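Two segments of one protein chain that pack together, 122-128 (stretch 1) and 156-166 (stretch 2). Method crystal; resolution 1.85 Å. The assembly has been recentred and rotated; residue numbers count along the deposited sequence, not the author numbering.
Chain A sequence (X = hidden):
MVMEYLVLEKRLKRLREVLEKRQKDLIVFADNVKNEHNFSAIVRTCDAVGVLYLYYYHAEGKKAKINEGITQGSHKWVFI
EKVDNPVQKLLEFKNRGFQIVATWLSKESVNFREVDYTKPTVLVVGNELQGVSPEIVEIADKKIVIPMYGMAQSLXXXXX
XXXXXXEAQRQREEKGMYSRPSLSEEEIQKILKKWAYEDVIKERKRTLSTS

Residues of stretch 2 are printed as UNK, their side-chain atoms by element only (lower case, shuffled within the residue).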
ATOM      1  N   VAL A 122       2.827  -3.964  -7.201  1.00 27.79           N
ATOM      2  CA  VAL A 122       2.560  -4.334  -5.818  1.00 26.44           C
ATOM      3  C   VAL A 122       3.860  -3.984  -5.094  1.00 25.88           C
ATOM      4  O   VAL A 122       4.895  -4.589  -5.362  1.00 26.31           O
ATOM      5  CB  VAL A 122       2.298  -5.853  -5.620  1.00 28.09           C
ATOM      6  CG1 VAL A 122       2.192  -6.152  -4.126  1.00 26.34           C
ATOM      7  CG2 VAL A 122       1.002  -6.278  -6.313  1.00 25.19           C
ATOM      8  N   LEU A 123       3.817  -2.985  -4.216  1.00 23.54           N
ATOM      9  CA  LEU A 123       4.996  -2.593  -3.448  1.00 23.80           C
ATOM     10  C   LEU A 123       4.998  -3.386  -2.144  1.00 24.20           C
ATOM     11  O   LEU A 123       4.056  -3.285  -1.359  1.00 23.86           O
ATOM     12  CB  LEU A 123       4.955  -1.094  -3.114  1.00 23.42           C
ATOM     13  CG  LEU A 123       6.019  -0.648  -2.099  1.00 24.96           C
ATOM     14  CD1 LEU A 123       7.404  -0.823  -2.710  1.00 27.20           C
ATOM     15  CD2 LEU A 123       5.787   0.803  -1.695  1.00 22.66           C
ATOM     16  N   VAL A 124       6.048  -4.169  -1.910  1.00 24.16           N
ATOM     17  CA  VAL A 124       6.132  -4.959  -0.685  1.00 24.38           C
ATOM     18  C   VAL A 124       7.172  -4.362   0.254  1.00 25.08           C
ATOM     19  O   VAL A 124       8.333  -4.191  -0.125  1.00 24.28           O
ATOM     20  CB  VAL A 124       6.529  -6.431  -0.977  1.00 25.96           C
ATOM     21  CG1 VAL A 124       6.336  -7.281   0.279  1.00 24.54           C
ATOM     22  CG2 VAL A 124       5.697  -6.983  -2.130  1.00 25.32           C
ATOM     23  N   VAL A 125       6.745  -4.047   1.476  1.00 25.07           N
ATOM     24  CA  VAL A 125       7.630  -3.471   2.487  1.00 25.42           C
ATOM     25  C   VAL A 125       7.536  -4.365   3.716  1.00 25.70           C
ATOM     26  O   VAL A 125       6.634  -5.192   3.811  1.00 26.31           O
ATOM     27  CB  VAL A 125       7.191  -2.037   2.883  1.00 24.58           C
ATOM     28  CG1 VAL A 125       7.232  -1.115   1.669  1.00 24.74           C
ATOM     29  CG2 VAL A 125       5.789  -2.071   3.473  1.00 24.79           C
ATOM     30  N   GLY A 126       8.454  -4.212   4.662  1.00 25.70           N
ATOM     31  CA  GLY A 126       8.360  -5.060   5.838  1.00 26.96           C
ATOM     32  C   GLY A 126       9.429  -4.841   6.879  1.00 27.13           C
ATOM     33  O   GLY A 126      10.324  -4.020   6.695  1.00 26.13           O
ATOM     34  N   ASN A 127       9.322  -5.584   7.976  1.00 27.67           N
ATOM     35  CA  ASN A 127      10.280  -5.499   9.068  1.00 28.88           C
ATOM     36  C   ASN A 127      11.092  -6.768   9.278  1.00 30.73           C
ATOM     37  O   ASN A 127      11.477  -7.067  10.411  1.00 31.43           O
ATOM     38  CB  ASN A 127       9.587  -5.156  10.382  1.00 28.91           C
ATOM     39  CG  ASN A 127       9.377  -3.672  10.561  1.00 30.39           C
ATOM     40  OD1 ASN A 127      10.312  -2.875  10.429  1.00 30.97           O
ATOM     41  ND2 ASN A 127       8.155  -3.289  10.880  1.00 28.60           N
ATOM     42  N   GLU A 128      11.331  -7.531   8.216  1.00 29.28           N
ATOM     43  CA  GLU A 128      12.155  -8.727   8.361  1.00 30.25           C
ATOM     44  C   GLU A 128      13.584  -8.198   8.293  1.00 30.24           C
ATOM     45  O   GLU A 128      13.798  -7.026   7.979  1.00 30.43           O
ATOM     46  CB  GLU A 128      11.892  -9.745   7.242  1.00 28.33           C
ATOM     47  CG  GLU A 128      10.494 -10.392   7.273  1.00 28.88           C
ATOM     48  CD  GLU A 128      10.206 -11.212   8.539  1.00 30.09           C
ATOM     49  OE1 GLU A 128       9.083 -11.744   8.661  1.00 30.62           O
ATOM     50  OE2 GLU A 128      11.088 -11.327   9.416  1.00 29.64           O
ATOM     51  N   UNK A 156      13.055   3.734   9.234  1.00 27.60           N
ATOM     52  CA  UNK A 156      11.858   3.217   9.900  1.00 27.24           C
ATOM     53  C   UNK A 156      10.975   2.741   8.736  1.00 27.21           C
ATOM     54  O   UNK A 156      10.866   3.438   7.730  1.00 26.85           O
ATOM     55  c   UNK A 156       9.715   4.072  10.995  1.00 31.03           C
ATOM     56  n   UNK A 156       9.444   3.602  12.210  1.00 32.48           N
ATOM     57  o   UNK A 156       8.843   4.271  10.151  1.00 30.33           O
ATOM     58  c   UNK A 156      11.179   4.354  10.685  1.00 29.40           C
ATOM     59  N   UNK A 157      10.360   1.566   8.857  1.00 25.44           N
ATOM     60  CA  UNK A 157       9.535   1.021   7.772  1.00 24.73           C
ATOM     61  C   UNK A 157       8.426   1.953   7.265  1.00 27.00           C
ATOM     62  O   UNK A 157       8.153   2.000   6.063  1.00 26.24           O
ATOM     63  c   UNK A 157       8.917  -0.354   8.177  1.00 21.86           C
ATOM     64  c   UNK A 157       7.938  -0.174   9.323  1.00 25.28           C
ATOM     65  c   UNK A 157       8.232  -1.013   6.974  1.00 24.30           C
ATOM     66  N   UNK A 158       7.792   2.699   8.164  1.00 25.25           N
ATOM     67  CA  UNK A 158       6.720   3.605   7.757  1.00 27.16           C
ATOM     68  C   UNK A 158       7.275   4.779   6.945  1.00 25.57           C
ATOM     69  O   UNK A 158       6.674   5.218   5.955  1.00 23.73           O
ATOM     70  c   UNK A 158       5.974   4.125   8.989  1.00 28.73           C
ATOM     71  o   UNK A 158       4.974   5.055   8.611  1.00 32.83           O
ATOM     72  N   UNK A 159       8.429   5.285   7.361  1.00 23.35           N
ATOM     73  CA  UNK A 159       9.043   6.394   6.651  1.00 23.88           C
ATOM     74  C   UNK A 159       9.470   5.936   5.257  1.00 24.14           C
ATOM     75  O   UNK A 159       9.221   6.629   4.271  1.00 23.74           O
ATOM     76  c   UNK A 159      10.273   6.943   7.422  1.00 24.18           C
ATOM     77  c   UNK A 159      10.924   8.080   6.637  1.00 24.08           C
ATOM     78  c   UNK A 159       9.838   7.444   8.795  1.00 21.97           C
ATOM     79  N   UNK A 160      10.097   4.764   5.173  1.00 24.67           N
ATOM     80  CA  UNK A 160      10.542   4.238   3.881  1.00 24.49           C
ATOM     81  C   UNK A 160       9.350   4.032   2.956  1.00 23.52           C
ATOM     82  O   UNK A 160       9.416   4.328   1.764  1.00 23.52           O
ATOM     83  c   UNK A 160      11.285   2.910   4.076  1.00 24.70           C
ATOM     84  N   UNK A 161       8.258   3.521   3.509  1.00 24.09           N
ATOM     85  CA  UNK A 161       7.061   3.281   2.714  1.00 24.45           C
ATOM     86  C   UNK A 161       6.542   4.584   2.120  1.00 24.45           C
ATOM     87  O   UNK A 161       6.147   4.631   0.954  1.00 25.14           O
ATOM     88  o   UNK A 161       6.390   1.317   3.978  1.00 24.19           O
ATOM     89  c   UNK A 161       5.950   2.618   3.564  1.00 23.82           C
ATOM     90  c   UNK A 161       4.658   2.478   2.751  1.00 22.84           C
ATOM     91  N   UNK A 162       6.549   5.646   2.919  1.00 24.67           N
ATOM     92  CA  UNK A 162       6.087   6.930   2.423  1.00 23.39           C
ATOM     93  C   UNK A 162       7.000   7.487   1.342  1.00 24.22           C
ATOM     94  O   UNK A 162       6.539   8.058   0.353  1.00 23.68           O
ATOM     95  N   UNK A 163       8.307   7.336   1.530  1.00 23.98           N
ATOM     96  CA  UNK A 163       9.275   7.836   0.555  1.00 24.24           C
ATOM     97  C   UNK A 163       9.081   7.145  -0.792  1.00 24.75           C
ATOM     98  O   UNK A 163       9.037   7.794  -1.842  1.00 22.37           O
ATOM     99  c   UNK A 163      10.979   8.495   2.268  1.00 24.19           C
ATOM    100  c   UNK A 163      12.197   8.101   3.091  1.00 23.73           C
ATOM    101  c   UNK A 163      11.735   7.845  -0.080  1.00 25.30           C
ATOM    102  c   UNK A 163      10.717   7.595   1.056  1.00 26.04           C
ATOM    103  N   UNK A 164       8.955   5.824  -0.758  1.00 24.42           N
ATOM    104  CA  UNK A 164       8.777   5.066  -1.988  1.00 24.63           C
ATOM    105  C   UNK A 164       7.427   5.361  -2.627  1.00 24.85           C
ATOM    106  O   UNK A 164       7.352   5.613  -3.829  1.00 24.36           O
ATOM    107  c   UNK A 164       8.906   3.558  -1.728  1.00 26.16           C
ATOM    108  c   UNK A 164      10.286   3.263  -1.124  1.00 28.86           C
ATOM    109  c   UNK A 164       8.721   2.784  -3.040  1.00 26.04           C
ATOM    110  c   UNK A 164      10.437   1.839  -0.577  1.00 28.36           C
ATOM    111  N   UNK A 165       6.357   5.340  -1.835  1.00 23.82           N
ATOM    112  CA  UNK A 165       5.038   5.618  -2.390  1.00 23.84           C
ATOM    113  C   UNK A 165       4.933   7.017  -2.986  1.00 25.11           C
ATOM    114  O   UNK A 165       4.167   7.237  -3.927  1.00 24.40           O
ATOM    115  c   UNK A 165       3.608   3.961  -1.023  1.00 25.80           C
ATOM    116  c   UNK A 165       3.946   5.424  -1.334  1.00 23.94           C
ATOM    117  c   UNK A 165       3.105   3.269  -2.300  1.00 25.89           C
ATOM    118  c   UNK A 165       2.542   3.904   0.063  1.00 23.50           C
ATOM    119  N   UNK A 166       5.688   7.975  -2.453  1.00 24.43           N
ATOM    120  CA  UNK A 166       5.594   9.312  -3.025  1.00 24.97           C
ATOM    121  C   UNK A 166       6.423   9.467  -4.292  1.00 26.45           C
ATOM    122  O   UNK A 166       6.230  10.418  -5.057  1.00 27.06           O
ATOM    123  c   UNK A 166       3.842  11.869  -2.044  1.00 24.86           C
ATOM    124  c   UNK A 166       2.805  10.683   0.247  1.00 25.85           C
ATOM    125  c   UNK A 166       4.601  10.894  -1.382  1.00 25.48           C
ATOM    126  c   UNK A 166       2.068  11.645  -0.425  1.00 27.19           C
ATOM    127  c   UNK A 166       2.577  12.246  -1.572  1.00 25.63           C
ATOM    128  c   UNK A 166       4.064  10.315  -0.229  1.00 25.30           C
ATOM    129  o   UNK A 166       0.818  11.993   0.048  1.00 27.27           O
ATOM    130  c   UNK A 166       5.898  10.384  -1.974  1.00 24.91           C
TER

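Position 156 carries two carbons in line, the second bearing one oxygen and one nitrogen, and its CA-to-CB bond points away from the strand: Asn156. It is the N-cap. Its OD1 accepts from the backbone N of position 159 at 3.0 Å and, weakly, from the N of position 158 at 2.7 Å, so the side chain caps the helix without touching stretch 1.

Position 157 has one carbon carrying two more, aimed toward the strand, where they touch Val125, Gly126 and Asn127. This is Val157. Its CG2 lies 3.7 Å from Gly126 O and 4.3 Å from Val125 CB; the CA atoms of Val157 and Gly126 are 6.5 Å apart.

Position 158, one carbon then one oxygen, points away and reaches nothing on stretch 1: Ser158. Position 159 has three carbons, forked at the first, and is exposed and out of reach: Val159.

Position 160 shows a single carbon. It points toward the strand, yet its CB stays 6.2 Å from Val125 CG1: Ala160.

At position 161 one carbon bears an oxygen and a carbon, set sideways, with the oxygen against Val125. This is Thr161. Its OG1 sits 3.5 Å from Val125 CG1, an apolar neighbour, while donating to Val157 O at 2.8 Å; the hydroxyl is thus satisfied by its own helix.

Position 162 has no side-chain atoms: Gly162. Position 163 has four carbons, forked at the first with one arm two carbons long, out of reach of the strand: Ile163.

Position 164 repeats that fork but points toward the strand and meets Leu123: Ile164, with CG2 3.8 Å from Leu123 CD2. Position 165 also has four carbons, forked at the second; it leaves the backbone sideways, but its end comes nearer and touches Leu123. This is Leu165, whose CD2 is 3.7 Å from Leu123 CD2.

Position 166 is one carbon, then a six-carbon ring bearing an oxygen, exposed and out of reach: Tyr166.

The helix runs nearly antiparallel to the strand, at 162°, with the axes 8.7 Å apart at closest approach. Alternation on the strand sends Leu123 and Val125 toward the helix and leaves Val122 and Val124 out of reach; the helix answers at 157, 161 and the adjacent pair 164 and 165, about one helical turn apart. No hydrogen bond crosses. The contact, 339 Å² summed over both sides, rests mainly on apolar side chains, with the Gly126 backbone also touching Val157. Asn156 OD1 caps the helix from just outside it, and the Thr161 hydroxyl bonds to Val157 O.

Stretch 2 (156-166) NVSVATGIILY
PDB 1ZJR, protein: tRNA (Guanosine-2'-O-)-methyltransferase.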